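Local coordinates for LPXTG-motif cell wall anchor domain protein (Mobiluncus mulieris, PDB 5U5O) that probably mediates bacterial adhesion as part of a giant cell-wall-attached surface protein, this piece holding two Ig-like domains with intramolecular cross-links, at residues Phe17-Gly22 / Ile162-Gln167; Lys30-Leu35 / Val94-Met99; Tyr44-Gln49 / Val122-Trp127; Gly169-Thr174 / Ala265-Gly270; Lys248-Asn253 / Glu283-Asn288. One frame throughout, in Å; residues are numbered along the deposited sequence. Where two conformers were deposited one is given.

Contact 1: residues Phe17-Gly22 / Ile162-Gln167; sequences FDVTDG and ITAEPQ
Strand residues Phe-17 and Asp-18 run parallel to Ala-164 and Glu-165, and the pairing fades as a type I turn carries the first chain off after Asp-18. Phe-17 N gives its hydrogen to Thr-163 O at 3.1 Å, and Glu-165 N returns a straighter bond to Phe-17 O at 2.8 Å. Val-19 N still reaches Glu-165 O, but from 51° above the carbonyl plane, a sign that the strand is already turning. The Phe-17 ring is held in the crowded position between backbone N and carbonyl carbon (chi1 64°). There it lies over Ala-164, whose CA makes a CH-pi contact 4.0 Å from the ring centroid, while Ile-162 CG2 meets the ring edge in plane, 3.6 Å from Phe-17 CE1. Leu-108 of helix 105-109 also touches this ring. The contact lies at the end of the Ig-like T-Q domain nearest the second domain, into which strand 150-178 continues. Beyond the sheet pairing, Val-19 CB packs on Ala-164 CB. Asp-18 OD1 takes the backbone N of Thr-20 in an Asx turn and, on its syn lone pair, the Thr-20 hydroxyl. With its proton so committed, Thr-20 OG1 offers itself as acceptor to Gln-167 N at 2.9 Å, while Thr-20 CG2 rests 3.8 Å from Pro-166 CB.

Contact 2: residues Lys30-Leu35 / Val94-Met99; sequences KDTVRL and VYETEM
Five residue pairs, from Asp-31 with Met-99 to Leu-35 with Tyr-95, join two neighbouring antiparallel strands in one sheet of the Ig-like T-Q domain. Asp-31, Val-33 and Leu-35 each exchange two backbone hydrogen bonds with their partners; Leu-35 N to Tyr-95 O, at 2.7 Å, is the shortest. On the face bearing Thr-32 and Arg-34 the chemistry is charged. Arg-34 folds back through bends at chi2 and chi3, so that NH1 approaches Glu-96 OE1 at 2.8 Å in a salt bridge. The acid lies in the guanidinium plane, yet its own plane is turned 49° against it, and NH1 arrives from above the carboxylate. Val-94 CG1 covers one guanidinium face, 3.5 Å from Arg-34 NE. Further out, NH2 is held by Glu-84 and by Pro-79 O, which, with Glu-96, helps fix the rotation of the group. The extended Glu-96 chain meanwhile lays its CD against Thr-32 CG2. Thr-32 OG1 and Glu-98 OE1 share a water, and Lys-30 NZ makes a long salt bridge of 4.0 Å to the same Glu-98 oxygen. The other face turns inward. Val-33 CG2 packs on Met-99 CG at 3.9 Å. Asp-31 OD2 lies close to Glu-124 OE1, and the methionine, with chi1 at 32° well away from a staggered position, runs alongside Asp-31, placing SD 3.4 Å from Asp-31 OD2.

Contact 3: residues Tyr44-Gln49 / Val122-Trp127; sequences YAIAGQ and VYEQLW
Glu-124 leaves its strand with CG anti to the backbone N and then bends at chi2 (80°), which folds its carboxylate back across the neighbouring strand. CB passes 3.8 Å from Ala-47 O; CG comes nearer to the same oxygen; CD is nearest, at 3.1 Å. OE2 lies beside that carbonyl as a second acceptor rather than a bonding partner, and OE1 sits over Gly-48 CA (3.3 Å), where a CB would collide with it. OE1 also stands close to Asp-31 OD2, and so tight an approach of two buried acids is consistent with a proton shared between them. Across the sheet, on the face of Ala-45 and Ala-47, Gln-49 and Gln-125 adopt nearly the same bent shape and meet tip to tip. Each NE2 donates to the other's OE1 at 2.9 Å, on an in-plane lone pair, and the two amides lie only 18° from coplanar, forming a closed reciprocal pair. Gln-125 NE2 has a further partner in Asn-153. Back on the Glu-124 face, Leu-126 CD1 fills the ground between Ile-46 CG2 (3.6 Å) and Tyr-44 CB (3.7 Å). Six backbone hydrogen bonds complete a regular antiparallel strand pair of the Ig-like fold. Beside Thr-7, with Glu-124 on a strand paired to that of His-152 and Gln-160, the two acids are probably the pair that assists the Thr-Gln ester cross-link in domains of this family.

Contact 4: residues Gly169-Thr174 / Ala265-Gly270; sequences GSLKLT and AVVKIG
The one flat group met here is a peptide, since no ring, amide or charged plane takes part: Ile-269 CG2 stands above the plane of the Gly-169/Ser-170 peptide, displaced to its N-H side, 3.8 Å from Ser-170 N. The methyl gets there because CG2 is anti to the backbone N of Ile-269. Gly-169, with no side chain to stand between, lets the same methyl come within 4.1 Å of its CA. The other branch of the isoleucine crosses Leu-171 at about a right angle, CD1 meeting Leu-171 CB at 4.1 Å. Leu-171, with CG anti to its backbone N, extends between the strands, and its CD1 looks across to Val-267 CG1 at the looser distance of 4.3 Å. No hydrogen bond joins the segments. Their axes come no closer than 8.0 Å, as expected of strands in different sheets, and their N-to-C directions differ by 146°; the two sheets face each other across the interior of the DUF5979 domain, a two-layered beta arrangement. Val-282 and Val-284 touch Leu-171 from its own sheet, and Cys-228, half of the disulfide with Cys-200, does so from the facing one. Ser-170 points the other way, its OG hydrogen-bonded to Asn-281.

Contact 5: residues Lys248-Asn253 / Glu283-Asn288; sequences KFTAVN and EVTAEN
Phe-249, Val-284, Ala-286 and Ala-251 form the apolar centre on one face of this antiparallel pair. With CG beside the backbone N, the phenylalanine ring takes Val-284 CG1 at its edge, 3.9 Å from CD1, while Ala-286 CB comes obliquely to CE1 at 3.8 Å. Val-284 turns its other methyl, CG2, to Ala-251 CB. Five backbone hydrogen bonds join the strands beneath it, the straightest being Glu-287 N to Lys-248 O, at 2.9 Å and 175°. Opposite the phenylalanine, Thr-250 and Thr-285 lie side by side, OG1 of the former against CB of the latter. The polar border is bridged by water. One water accepts from Lys-248 NZ and donates to Glu-287 OE2, so these two atoms, 4.8 Å apart, are coupled through it; that oxygen is also bonded by Thr-178. At the far end, water links Val-252 O to Glu-283 N, and another joins Asn-253 ND2 to Glu-283 OE2. In the DUF5979 domain strand 281-291 lies between strands 244-251 and 150-178, and Asn-288 CG is covalently linked to Lys-175 NZ, an isopeptide bond. One side of strand 281-291 is thus held by hydrogen bonds and water bridges, while toward strand 150-178 a covalent bond probably resists separation.

Contacts 2 and 3, each a pairing within one sheet, touch across the layers of the T-Q domain; about 46 to 56 Å away, centre to centre, in the DUF5979 domain contact 4 itself spans the layers and contact 5 pairs strands in one of them. Contact 1 sits between, near the chain's centre, and shares strand 150-178 with contact 4. Contacts 3 and 4 are buried, yet differ: contact 3 holds buried polar groups, contact 4 is purely apolar. Contact 5 is at the surface, its charges met through water. Contact 2 is mixed, with ion pairs outward and, inward, aliphatic groups with a buried acid that meets one of contact 3; contact 1 alone pairs its strands in parallel.

Contact 1: residues Phe17-Gly22 / Ile162-Gln167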
# COMPACT_ATOMS: atom_id res chain seq x y z
N PHE A 17 4.88 6.37 -1.92
CA PHE A 17 5.77 5.50 -2.67
C PHE A 17 5.08 4.18 -2.92
O PHE A 17 4.09 3.84 -2.27
CB PHE A 17 7.10 5.30 -1.96
CG PHE A 17 7.00 4.59 -0.63
CD1 PHE A 17 6.80 5.28 0.54
CD2 PHE A 17 7.13 3.22 -0.56
CE1 PHE A 17 6.72 4.60 1.75
CE2 PHE A 17 7.05 2.54 0.63
CZ PHE A 17 6.85 3.23 1.80
N ASP A 18 5.64 3.45 -3.88
CA ASP A 18 5.10 2.17 -4.33
C ASP A 18 5.69 1.04 -3.48
O ASP A 18 6.80 0.56 -3.73
CB ASP A 18 5.42 1.95 -5.82
CG ASP A 18 4.98 0.58 -6.34
OD1 ASP A 18 4.42 -0.22 -5.57
OD2 ASP A 18 5.22 0.32 -7.54
N VAL A 19 4.89 0.55 -2.53
CA VAL A 19 5.33 -0.44 -1.55
C VAL A 19 5.35 -1.86 -2.11
O VAL A 19 5.92 -2.76 -1.49
CB VAL A 19 4.46 -0.38 -0.26
CG1 VAL A 19 3.08 -1.01 -0.44
CG2 VAL A 19 5.19 -1.00 0.92
N THR A 20 4.74 -2.06 -3.28
CA THR A 20 4.80 -3.35 -3.96
C THR A 20 5.85 -3.38 -5.08
O THR A 20 5.81 -4.26 -5.93
CB THR A 20 3.43 -3.75 -4.53
OG1 THR A 20 2.91 -2.71 -5.36
CG2 THR A 20 2.46 -4.08 -3.42
N ASP A 21 6.79 -2.43 -5.07
CA ASP A 21 7.90 -2.41 -6.02
C ASP A 21 8.89 -3.50 -5.63
O ASP A 21 9.66 -3.37 -4.68
CB ASP A 21 8.59 -1.04 -6.03
CG ASP A 21 9.64 -0.89 -7.13
OD1 ASP A 21 10.00 -1.87 -7.78
OD2 ASP A 21 10.10 0.25 -7.35
N GLY A 22 8.91 -4.58 -6.42
CA GLY A 22 9.82 -5.69 -6.20
C GLY A 22 11.30 -5.37 -6.35
O GLY A 22 12.15 -6.09 -5.82
N ILE A 162 3.36 9.76 5.44
CA ILE A 162 3.82 9.13 4.19
C ILE A 162 2.85 7.98 3.90
O ILE A 162 2.47 7.25 4.82
CB ILE A 162 5.25 8.52 4.32
CG1 ILE A 162 6.29 9.63 4.59
CG2 ILE A 162 5.66 7.71 3.10
CD1 ILE A 162 6.50 10.58 3.42
N THR A 163 2.48 7.80 2.63
CA THR A 163 1.62 6.68 2.24
C THR A 163 2.40 5.65 1.45
O THR A 163 2.95 5.97 0.41
CB THR A 163 0.41 7.16 1.42
OG1 THR A 163 -0.23 8.20 2.13
CG2 THR A 163 -0.59 6.05 1.24
N ALA A 164 2.43 4.43 1.97
CA ALA A 164 2.98 3.29 1.26
C ALA A 164 1.84 2.68 0.44
O ALA A 164 0.94 2.05 1.00
CB ALA A 164 3.53 2.30 2.28
N GLU A 165 1.88 2.92 -0.88
CA GLU A 165 0.78 2.60 -1.79
C GLU A 165 1.04 1.30 -2.54
O GLU A 165 2.03 1.21 -3.28
CB GLU A 165 0.59 3.70 -2.83
CG GLU A 165 0.17 5.03 -2.25
CD GLU A 165 -0.06 6.10 -3.31
OE1 GLU A 165 0.46 5.99 -4.44
OE2 GLU A 165 -0.76 7.07 -2.98
N PRO A 166 0.17 0.29 -2.38
CA PRO A 166 0.32 -0.89 -3.23
C PRO A 166 -0.20 -0.64 -4.63
O PRO A 166 -1.07 0.20 -4.83
CB PRO A 166 -0.55 -1.93 -2.53
CG PRO A 166 -1.62 -1.12 -1.90
CD PRO A 166 -0.99 0.17 -1.46
N GLN A 167 0.34 -1.38 -5.60
CA GLN A 167 -0.24 -1.44 -6.94
C GLN A 167 -1.19 -2.63 -7.00
O GLN A 167 -1.22 -3.46 -6.09
CB GLN A 167 0.84 -1.56 -8.02
CG GLN A 167 2.01 -0.59 -7.87
CD GLN A 167 1.59 0.84 -7.58
OE1 GLN A 167 2.01 1.44 -6.59
NE2 GLN A 167 0.74 1.38 -8.44

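Contact 2: residues Lys30-Leu35 / Val94-Met99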
# COMPACT_ATOMS: atom_id res chain seq x y z
N LYS A 30 12.93 10.81 3.99
CA LYS A 30 13.61 12.05 4.36
C LYS A 30 12.75 12.78 5.40
O LYS A 30 11.62 13.19 5.13
CB LYS A 30 13.81 12.94 3.15
CG LYS A 30 14.68 14.15 3.43
CD LYS A 30 14.60 15.09 2.26
CE LYS A 30 15.57 16.24 2.39
NZ LYS A 30 15.63 17.02 1.12
N ASP A 31 13.34 12.95 6.58
CA ASP A 31 12.68 13.63 7.71
C ASP A 31 13.34 15.00 7.85
O ASP A 31 14.43 15.12 8.38
CB ASP A 31 12.89 12.74 8.92
CG ASP A 31 12.45 13.37 10.23
OD1 ASP A 31 11.72 14.42 10.26
OD2 ASP A 31 12.82 12.71 11.22
N THR A 32 12.72 15.99 7.22
CA THR A 32 13.21 17.36 7.28
C THR A 32 12.72 17.97 8.60
O THR A 32 11.53 18.09 8.82
CB THR A 32 12.76 18.19 6.08
OG1 THR A 32 13.28 17.60 4.89
CG2 THR A 32 13.29 19.60 6.13
N VAL A 33 13.68 18.28 9.46
CA VAL A 33 13.40 18.74 10.83
C VAL A 33 13.49 20.26 10.92
O VAL A 33 14.42 20.88 10.46
CB VAL A 33 14.39 18.08 11.79
CG1 VAL A 33 14.07 18.51 13.22
CG2 VAL A 33 14.36 16.55 11.64
N ARG A 34 12.43 20.84 11.49
CA ARG A 34 12.28 22.29 11.63
C ARG A 34 12.35 22.63 13.13
O ARG A 34 11.52 22.15 13.90
CB ARG A 34 10.95 22.73 11.03
CG ARG A 34 10.68 22.23 9.61
CD ARG A 34 11.27 23.15 8.57
NE ARG A 34 10.49 24.40 8.43
CZ ARG A 34 10.75 25.36 7.54
NH1 ARG A 34 11.76 25.21 6.68
NH2 ARG A 34 10.01 26.47 7.47
N LEU A 35 13.39 23.37 13.50
CA LEU A 35 13.60 23.76 14.89
C LEU A 35 13.16 25.20 15.08
O LEU A 35 13.58 26.09 14.37
CB LEU A 35 15.05 23.63 15.27
CG LEU A 35 15.67 22.25 15.05
CD1 LEU A 35 17.15 22.24 15.42
CD2 LEU A 35 14.95 21.14 15.79
N VAL A 94 13.15 29.84 12.48
CA VAL A 94 13.13 28.43 12.03
C VAL A 94 14.50 28.04 11.50
O VAL A 94 15.06 28.76 10.70
CB VAL A 94 12.07 28.18 10.96
CG1 VAL A 94 11.97 26.69 10.65
CG2 VAL A 94 10.71 28.72 11.39
N TYR A 95 15.03 26.97 12.06
CA TYR A 95 16.29 26.39 11.63
C TYR A 95 16.05 24.97 11.15
O TYR A 95 15.43 24.17 11.84
CB TYR A 95 17.29 26.39 12.76
CG TYR A 95 17.57 27.77 13.29
CD1 TYR A 95 16.73 28.36 14.24
CD2 TYR A 95 18.66 28.51 12.84
CE1 TYR A 95 16.99 29.63 14.72
CE2 TYR A 95 18.92 29.79 13.35
CZ TYR A 95 18.07 30.34 14.28
OH TYR A 95 18.33 31.61 14.76
N GLU A 96 16.58 24.63 9.96
CA GLU A 96 16.26 23.36 9.31
C GLU A 96 17.47 22.44 9.24
O GLU A 96 18.58 22.88 8.97
CB GLU A 96 15.73 23.64 7.92
CG GLU A 96 15.19 22.40 7.21
CD GLU A 96 14.59 22.74 5.87
OE1 GLU A 96 13.40 23.09 5.81
OE2 GLU A 96 15.28 22.55 4.85
N THR A 97 17.22 21.17 9.54
CA THR A 97 18.20 20.12 9.29
C THR A 97 17.42 18.90 8.83
O THR A 97 16.23 19.00 8.54
CB THR A 97 19.05 19.86 10.54
OG1 THR A 97 20.10 18.94 10.21
CG2 THR A 97 18.24 19.32 11.70
N GLU A 98 18.10 17.76 8.64
CA GLU A 98 17.39 16.57 8.19
C GLU A 98 17.99 15.29 8.72
O GLU A 98 19.17 15.27 9.10
CB GLU A 98 17.33 16.50 6.66
CG GLU A 98 18.69 16.40 6.00
CD GLU A 98 18.58 16.43 4.49
OE1 GLU A 98 18.40 17.53 3.92
OE2 GLU A 98 18.67 15.35 3.87
N MET A 99 17.18 14.24 8.74
CA MET A 99 17.65 12.89 9.07
C MET A 99 16.92 11.90 8.16
O MET A 99 15.84 12.20 7.65
CB MET A 99 17.46 12.52 10.54
CG MET A 99 16.24 13.16 11.23
SD MET A 99 15.83 12.39 12.83
CE MET A 99 17.41 12.53 13.68
O HOH W 1 15.89 18.96 4.13

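Contact 3: residues Tyr44-Gln49 / Val122-Trp127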
# COMPACT_ATOMS: atom_id res chain seq x y z
N TYR A 44 21.81 20.68 20.46
CA TYR A 44 20.63 19.91 20.79
C TYR A 44 20.79 18.49 20.26
O TYR A 44 21.61 18.23 19.34
CB TYR A 44 19.41 20.51 20.10
CG TYR A 44 19.11 21.92 20.55
CD1 TYR A 44 19.79 23.00 20.02
CD2 TYR A 44 18.10 22.18 21.47
CE1 TYR A 44 19.52 24.30 20.44
CE2 TYR A 44 17.81 23.48 21.87
CZ TYR A 44 18.52 24.54 21.35
OH TYR A 44 18.31 25.85 21.75
N ALA A 45 20.04 17.56 20.83
CA ALA A 45 19.87 16.23 20.23
C ALA A 45 18.47 16.16 19.66
O ALA A 45 17.50 16.63 20.25
CB ALA A 45 20.08 15.11 21.24
N ILE A 46 18.38 15.55 18.48
CA ILE A 46 17.11 15.26 17.83
C ILE A 46 16.94 13.78 17.59
O ILE A 46 17.94 13.08 17.29
CB ILE A 46 16.90 16.09 16.54
CG1 ILE A 46 18.07 15.95 15.56
CG2 ILE A 46 16.62 17.55 16.92
CD1 ILE A 46 17.77 16.55 14.21
N ALA A 47 15.72 13.29 17.69
CA ALA A 47 15.42 11.87 17.36
C ALA A 47 14.16 11.82 16.57
O ALA A 47 13.20 12.57 16.84
CB ALA A 47 15.26 11.07 18.63
N GLY A 48 14.15 10.92 15.60
CA GLY A 48 12.98 10.64 14.80
C GLY A 48 12.66 9.15 14.81
O GLY A 48 13.57 8.31 14.91
N GLN A 49 11.37 8.84 14.67
CA GLN A 49 10.89 7.47 14.52
C GLN A 49 9.81 7.43 13.48
O GLN A 49 9.01 8.35 13.37
CB GLN A 49 10.35 6.87 15.82
CG GLN A 49 11.25 7.02 17.02
CD GLN A 49 11.14 8.40 17.68
OE1 GLN A 49 10.05 8.97 17.80
NE2 GLN A 49 12.28 8.93 18.11
N VAL A 122 5.93 10.12 10.89
CA VAL A 122 7.18 10.41 11.58
C VAL A 122 6.88 11.19 12.87
O VAL A 122 6.05 12.12 12.88
CB VAL A 122 8.07 11.30 10.70
CG1 VAL A 122 9.28 11.82 11.46
CG2 VAL A 122 8.50 10.50 9.49
N TYR A 123 7.49 10.74 13.97
CA TYR A 123 7.49 11.43 15.27
C TYR A 123 8.89 11.98 15.46
O TYR A 123 9.87 11.40 14.97
CB TYR A 123 7.18 10.41 16.35
CG TYR A 123 5.69 10.13 16.59
CD1 TYR A 123 4.72 10.35 15.60
CD2 TYR A 123 5.26 9.67 17.84
CE1 TYR A 123 3.37 10.10 15.85
CE2 TYR A 123 3.92 9.42 18.09
CZ TYR A 123 2.98 9.64 17.10
OH TYR A 123 1.66 9.38 17.37
N GLU A 124 9.00 13.11 16.19
CA GLU A 124 10.30 13.76 16.42
C GLU A 124 10.36 14.32 17.83
O GLU A 124 9.33 14.79 18.38
CB GLU A 124 10.54 14.91 15.44
CG GLU A 124 11.99 15.37 15.33
CD GLU A 124 12.83 14.46 14.44
OE1 GLU A 124 12.27 13.63 13.68
OE2 GLU A 124 14.07 14.55 14.53
N GLN A 125 11.53 14.25 18.45
CA GLN A 125 11.75 14.92 19.74
C GLN A 125 13.02 15.74 19.68
O GLN A 125 14.01 15.39 18.99
CB GLN A 125 11.81 13.91 20.89
CG GLN A 125 10.63 12.94 20.94
CD GLN A 125 10.80 11.77 19.96
OE1 GLN A 125 11.88 11.20 19.86
NE2 GLN A 125 9.74 11.44 19.22
N LEU A 126 13.00 16.82 20.48
CA LEU A 126 14.11 17.75 20.60
C LEU A 126 14.57 17.79 22.04
O LEU A 126 13.74 18.07 22.93
CB LEU A 126 13.65 19.15 20.17
CG LEU A 126 14.64 20.31 20.31
CD1 LEU A 126 15.83 20.12 19.37
CD2 LEU A 126 13.95 21.66 20.09
N TRP A 127 15.86 17.62 22.29
CA TRP A 127 16.45 17.55 23.62
C TRP A 127 17.44 18.71 23.75
O TRP A 127 18.32 18.91 22.91
CB TRP A 127 17.20 16.22 23.83
CG TRP A 127 16.34 14.99 23.83
CD1 TRP A 127 15.84 14.35 22.73
CD2 TRP A 127 15.96 14.21 24.96
NE1 TRP A 127 15.14 13.25 23.12
CE2 TRP A 127 15.20 13.12 24.48
CE3 TRP A 127 16.18 14.32 26.34
CZ2 TRP A 127 14.65 12.15 25.32
CZ3 TRP A 127 15.63 13.36 27.18
CH2 TRP A 127 14.87 12.29 26.66

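Contact 4: residues Gly169-Thr174 / Ala265-Gly270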
# COMPACT_ATOMS: atom_id res chain seq x y z
N GLY A 169 -3.48 -5.57 -9.63
CA GLY A 169 -3.69 -6.31 -10.86
C GLY A 169 -5.14 -6.33 -11.28
O GLY A 169 -5.99 -5.62 -10.70
N SER A 170 -5.44 -7.18 -12.28
CA SER A 170 -6.80 -7.29 -12.80
C SER A 170 -7.00 -8.66 -13.42
O SER A 170 -6.03 -9.38 -13.74
CB SER A 170 -7.07 -6.23 -13.85
OG SER A 170 -6.24 -6.39 -15.01
N LEU A 171 -8.27 -8.99 -13.61
CA LEU A 171 -8.68 -10.24 -14.22
C LEU A 171 -9.71 -9.96 -15.28
O LEU A 171 -10.81 -9.48 -14.98
CB LEU A 171 -9.23 -11.18 -13.17
CG LEU A 171 -9.74 -12.55 -13.64
CD1 LEU A 171 -8.73 -13.37 -14.43
CD2 LEU A 171 -10.18 -13.31 -12.40
N LYS A 172 -9.37 -10.31 -16.52
CA LYS A 172 -10.29 -10.25 -17.63
C LYS A 172 -10.78 -11.66 -17.89
O LYS A 172 -9.98 -12.60 -17.93
CB LYS A 172 -9.62 -9.71 -18.90
CG LYS A 172 -10.58 -9.55 -20.07
CD LYS A 172 -9.86 -9.29 -21.39
CE LYS A 172 -9.16 -7.96 -21.39
NZ LYS A 172 -8.73 -7.56 -22.76
N LEU A 173 -12.07 -11.80 -18.13
CA LEU A 173 -12.69 -13.09 -18.45
C LEU A 173 -13.43 -12.90 -19.74
O LEU A 173 -14.24 -12.00 -19.87
CB LEU A 173 -13.67 -13.50 -17.33
CG LEU A 173 -14.40 -14.83 -17.59
CD1 LEU A 173 -13.45 -16.03 -17.70
CD2 LEU A 173 -15.45 -15.04 -16.50
N THR A 174 -13.19 -13.80 -20.69
CA THR A 174 -13.86 -13.84 -22.00
C THR A 174 -14.57 -15.19 -22.11
O THR A 174 -14.03 -16.21 -21.66
CB THR A 174 -12.83 -13.71 -23.14
OG1 THR A 174 -12.14 -12.46 -23.02
CG2 THR A 174 -13.48 -13.75 -24.53
N ALA A 265 -12.67 -22.41 -11.65
CA ALA A 265 -11.26 -22.18 -11.87
C ALA A 265 -10.68 -21.40 -10.71
O ALA A 265 -11.40 -20.66 -10.01
CB ALA A 265 -11.04 -21.40 -13.15
N VAL A 266 -9.39 -21.54 -10.51
CA VAL A 266 -8.62 -20.77 -9.55
C VAL A 266 -7.41 -20.21 -10.29
O VAL A 266 -6.72 -20.95 -11.02
CB VAL A 266 -8.15 -21.61 -8.36
CG1 VAL A 266 -7.43 -20.75 -7.33
CG2 VAL A 266 -9.33 -22.33 -7.71
N VAL A 267 -7.11 -18.93 -10.10
CA VAL A 267 -5.98 -18.29 -10.76
C VAL A 267 -5.36 -17.29 -9.78
O VAL A 267 -6.08 -16.68 -8.97
CB VAL A 267 -6.42 -17.65 -12.10
CG1 VAL A 267 -7.43 -16.53 -11.88
CG2 VAL A 267 -5.24 -17.20 -12.93
N LYS A 268 -4.05 -17.13 -9.83
CA LYS A 268 -3.33 -16.15 -9.02
C LYS A 268 -3.20 -14.89 -9.84
O LYS A 268 -2.93 -14.96 -11.07
CB LYS A 268 -1.93 -16.66 -8.67
CG LYS A 268 -1.88 -17.95 -7.86
CD LYS A 268 -2.43 -17.82 -6.45
CE LYS A 268 -1.65 -16.84 -5.58
NZ LYS A 268 -0.19 -17.14 -5.46
N ILE A 269 -3.38 -13.75 -9.16
CA ILE A 269 -3.28 -12.47 -9.81
C ILE A 269 -2.04 -11.77 -9.24
O ILE A 269 -2.10 -11.14 -8.19
CB ILE A 269 -4.56 -11.63 -9.53
CG1 ILE A 269 -5.84 -12.41 -9.86
CG2 ILE A 269 -4.52 -10.31 -10.30
CD1 ILE A 269 -6.00 -12.83 -11.30
N GLY A 270 -0.92 -11.92 -9.95
CA GLY A 270 0.36 -11.33 -9.52
C GLY A 270 1.05 -12.16 -8.46
O GLY A 270 0.55 -13.21 -8.06

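Contact 5: residues Lys248-Asn253 / Glu283-Asn288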
# COMPACT_ATOMS: atom_id res chain seq x y z
N LYS A 248 -13.71 -25.29 -20.38
CA LYS A 248 -12.28 -25.33 -20.50
C LYS A 248 -11.70 -23.94 -20.29
O LYS A 248 -11.95 -23.03 -21.06
CB LYS A 248 -11.90 -25.90 -21.88
CG LYS A 248 -12.59 -27.24 -22.21
CD LYS A 248 -12.18 -27.79 -23.58
CE LYS A 248 -12.84 -29.13 -23.89
NZ LYS A 248 -12.46 -29.66 -25.22
N PHE A 249 -10.92 -23.80 -19.22
CA PHE A 249 -10.29 -22.53 -18.89
C PHE A 249 -8.88 -22.47 -19.44
O PHE A 249 -8.11 -23.42 -19.28
CB PHE A 249 -10.26 -22.28 -17.39
CG PHE A 249 -11.61 -22.12 -16.76
CD1 PHE A 249 -12.20 -20.86 -16.69
CD2 PHE A 249 -12.26 -23.20 -16.20
CE1 PHE A 249 -13.43 -20.67 -16.04
CE2 PHE A 249 -13.49 -23.02 -15.56
CZ PHE A 249 -14.07 -21.75 -15.48
N THR A 250 -8.51 -21.35 -20.05
CA THR A 250 -7.14 -21.10 -20.49
C THR A 250 -6.78 -19.68 -20.10
O THR A 250 -7.68 -18.88 -19.78
CB THR A 250 -6.99 -21.25 -22.01
OG1 THR A 250 -7.95 -20.42 -22.67
CG2 THR A 250 -7.23 -22.69 -22.44
N ALA A 251 -5.50 -19.36 -20.05
CA ALA A 251 -5.05 -17.98 -19.83
C ALA A 251 -3.86 -17.70 -20.74
O ALA A 251 -3.16 -18.62 -21.15
CB ALA A 251 -4.65 -17.75 -18.38
N VAL A 252 -3.65 -16.43 -21.06
CA VAL A 252 -2.51 -16.01 -21.86
C VAL A 252 -1.31 -15.68 -20.98
O VAL A 252 -1.39 -15.71 -19.74
CB VAL A 252 -2.85 -14.84 -22.81
CG1 VAL A 252 -4.01 -15.21 -23.73
CG2 VAL A 252 -3.17 -13.56 -22.06
N ASN A 253 -0.17 -15.44 -21.63
CA ASN A 253 1.07 -15.03 -20.97
C ASN A 253 1.64 -16.10 -20.01
O ASN A 253 2.38 -15.78 -19.09
CB ASN A 253 0.93 -13.65 -20.29
CG ASN A 253 0.83 -12.52 -21.29
OD1 ASN A 253 1.39 -12.59 -22.38
ND2 ASN A 253 0.12 -11.47 -20.93
N GLU A 283 -5.56 -12.59 -18.11
CA GLU A 283 -6.69 -12.73 -19.02
C GLU A 283 -7.04 -14.21 -19.18
O GLU A 283 -6.21 -15.00 -19.67
CB GLU A 283 -6.36 -12.12 -20.38
CG GLU A 283 -5.86 -10.69 -20.32
CD GLU A 283 -5.26 -10.25 -21.63
OE1 GLU A 283 -6.01 -10.04 -22.61
OE2 GLU A 283 -4.02 -10.12 -21.69
N VAL A 284 -8.25 -14.58 -18.77
CA VAL A 284 -8.72 -15.97 -18.82
C VAL A 284 -9.83 -16.08 -19.84
O VAL A 284 -10.65 -15.16 -20.00
CB VAL A 284 -9.22 -16.40 -17.42
CG1 VAL A 284 -9.94 -17.74 -17.45
CG2 VAL A 284 -8.07 -16.46 -16.42
N THR A 285 -9.86 -17.20 -20.58
CA THR A 285 -10.98 -17.52 -21.42
C THR A 285 -11.65 -18.77 -20.88
O THR A 285 -10.96 -19.75 -20.57
CB THR A 285 -10.51 -17.73 -22.88
OG1 THR A 285 -9.98 -16.49 -23.36
CG2 THR A 285 -11.66 -18.17 -23.80
N ALA A 286 -12.99 -18.72 -20.77
CA ALA A 286 -13.78 -19.88 -20.43
C ALA A 286 -14.46 -20.33 -21.70
O ALA A 286 -15.31 -19.62 -22.24
CB ALA A 286 -14.82 -19.51 -19.39
N GLU A 287 -14.07 -21.51 -22.23
CA GLU A 287 -14.73 -22.10 -23.39
C GLU A 287 -15.79 -23.04 -22.92
O GLU A 287 -15.52 -23.98 -22.21
CB GLU A 287 -13.74 -22.86 -24.28
CG GLU A 287 -14.42 -23.54 -25.48
CD GLU A 287 -13.54 -24.46 -26.25
OE1 GLU A 287 -12.33 -24.22 -26.28
OE2 GLU A 287 -14.06 -25.42 -26.84
N ASN A 288 -17.03 -22.75 -23.32
CA ASN A 288 -18.15 -23.65 -23.13
C ASN A 288 -18.13 -24.68 -24.28
O ASN A 288 -18.60 -24.38 -25.38
CB ASN A 288 -19.47 -22.87 -23.15
CG ASN A 288 -19.64 -21.96 -21.94
OD1 ASN A 288 -19.94 -22.51 -20.88
O HOH W 2 -13.50 -28.04 -27.15
O HOH W 3 -3.03 -13.83 -18.41
O HOH W 4 -2.09 -11.39 -19.51